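Local coordinates for protein extracellular ligand-binding receptor (Sphaerobacter thermophilus, PDB 4ZPJ) that probably binds a small extracellular solute and delivers it to an ABC transporter, as a substrate-binding protein of the leucine-binding family, at residues 345-350 with 370-375. Sequence-based numbering, arbitrary orientation.
Sequences GRVIAE and KAVEFT
R346 serves two partners at once, the aromatic ring of F374 and the carboxylate of E350. Its chain, bent at chi2 and chi3, folds round F374: R346 CB comes within 3.7 Å of F374 CZ, an oblique, off-centre CH-pi contact, while F374 CD1 lies over one face of the guanidinium, toward its rim. CZ of R346 is 4.5 Å from the F374 ring centroid, an off-centre cation-pi contact with the two planes 34° apart. The guanidinium edge is engaged too: one turn along the helix, E350 OE2 takes a nearly straight salt-bridging hydrogen bond from R346 NH2 (3.1 Å, 164°) and a weak one from NE, which would limit rotation of the group. F374 holds CG in the crowded position between backbone N and carbonyl carbon (chi1 52°), and V347 CG2 meets the ring edge at F374 CE2 (4.1 Å). V372 CG2 packs on E350 CB (4.0 Å). An alanine in place of R346 would remove the guanidinium, and would probably loosen the packing on F374 and leave E350 less firmly oriented. Within the periplasmic-binding-protein region, the contact packs helix 336-354 on strand 373-376 of the antiparallel sheet, just after helix 362-371; F374 pairs through its backbone with F381 of strand 379-383, which also receives V347.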
# COMPACT_ATOMS: atom_id res chain seq x y z
N GLY A 345 1.91 -11.22 7.16
CA GLY A 345 2.42 -12.26 8.00
C GLY A 345 1.53 -12.55 9.19
O GLY A 345 1.45 -13.71 9.61
N ARG A 346 0.88 -11.49 9.69
CA ARG A 346 -0.03 -11.61 10.84
C ARG A 346 -1.30 -12.34 10.42
O ARG A 346 -1.80 -13.19 11.12
CB ARG A 346 -0.46 -10.25 11.39
CG ARG A 346 0.32 -9.67 12.53
CD ARG A 346 0.41 -10.55 13.79
NE ARG A 346 -0.81 -10.67 14.57
CZ ARG A 346 -1.30 -9.71 15.34
NH1 ARG A 346 -0.72 -8.53 15.44
NH2 ARG A 346 -2.39 -9.95 16.03
N VAL A 347 -1.82 -11.98 9.27
CA VAL A 347 -2.95 -12.69 8.71
C VAL A 347 -2.61 -14.20 8.63
O VAL A 347 -3.42 -15.04 9.03
CB VAL A 347 -3.25 -12.18 7.29
CG1 VAL A 347 -4.11 -13.16 6.54
CG2 VAL A 347 -3.90 -10.80 7.35
N ILE A 348 -1.42 -14.53 8.13
CA ILE A 348 -1.08 -15.91 7.88
C ILE A 348 -1.00 -16.57 9.20
O ILE A 348 -1.56 -17.62 9.40
CB ILE A 348 0.25 -16.03 7.15
CG1 ILE A 348 0.04 -15.65 5.69
CG2 ILE A 348 0.78 -17.43 7.25
CD1 ILE A 348 1.30 -15.38 4.95
N ALA A 349 -0.34 -15.89 10.14
CA ALA A 349 -0.15 -16.41 11.49
C ALA A 349 -1.47 -16.63 12.23
O ALA A 349 -1.62 -17.62 12.92
CB ALA A 349 0.77 -15.50 12.30
N GLU A 350 -2.42 -15.71 12.07
CA GLU A 350 -3.70 -15.84 12.73
C GLU A 350 -4.49 -16.96 12.09
O GLU A 350 -5.17 -17.72 12.78
CB GLU A 350 -4.50 -14.54 12.63
CG GLU A 350 -3.80 -13.40 13.32
CD GLU A 350 -4.15 -13.25 14.80
OE1 GLU A 350 -5.31 -13.49 15.19
OE2 GLU A 350 -3.27 -12.85 15.58
N LYS A 370 -10.70 -15.72 5.77
CA LYS A 370 -11.84 -14.80 5.70
C LYS A 370 -12.20 -14.16 7.06
O LYS A 370 -12.67 -12.99 7.11
CB LYS A 370 -13.11 -15.47 5.15
CG LYS A 370 -13.11 -15.70 3.67
CD LYS A 370 -14.52 -15.87 3.08
CE LYS A 370 -15.02 -14.50 2.66
NZ LYS A 370 -16.49 -14.49 2.49
N ALA A 371 -12.02 -14.93 8.13
CA ALA A 371 -12.40 -14.50 9.49
C ALA A 371 -11.27 -13.78 10.25
O ALA A 371 -11.46 -13.36 11.38
CB ALA A 371 -12.87 -15.73 10.30
N VAL A 372 -10.12 -13.60 9.65
CA VAL A 372 -9.03 -13.00 10.40
C VAL A 372 -9.39 -11.57 10.79
O VAL A 372 -9.81 -10.79 9.92
CB VAL A 372 -7.71 -13.04 9.61
CG1 VAL A 372 -6.69 -12.09 10.21
CG2 VAL A 372 -7.15 -14.45 9.64
N GLU A 373 -9.13 -11.23 12.04
CA GLU A 373 -9.30 -9.91 12.56
C GLU A 373 -8.35 -9.60 13.74
O GLU A 373 -8.26 -10.35 14.68
CB GLU A 373 -10.76 -9.76 13.04
CG GLU A 373 -11.24 -8.33 12.83
CD GLU A 373 -12.48 -7.97 13.64
OE1 GLU A 373 -13.41 -8.80 13.50
OE2 GLU A 373 -12.49 -6.89 14.36
N PHE A 374 -7.70 -8.44 13.74
CA PHE A 374 -6.83 -8.10 14.86
C PHE A 374 -6.64 -6.59 14.82
O PHE A 374 -6.98 -5.94 13.82
CB PHE A 374 -5.47 -8.83 14.74
CG PHE A 374 -4.80 -8.63 13.40
CD1 PHE A 374 -3.92 -7.61 13.23
CD2 PHE A 374 -5.07 -9.48 12.35
CE1 PHE A 374 -3.29 -7.41 12.01
CE2 PHE A 374 -4.47 -9.29 11.11
CZ PHE A 374 -3.57 -8.25 10.94
N THR A 375 -6.12 -6.08 15.93
CA THR A 375 -5.63 -4.72 16.05
C THR A 375 -4.21 -4.71 15.59
O THR A 375 -3.37 -5.26 16.27
CB THR A 375 -5.71 -4.19 17.49
OG1 THR A 375 -7.04 -4.35 17.90
CG2 THR A 375 -5.44 -2.64 17.55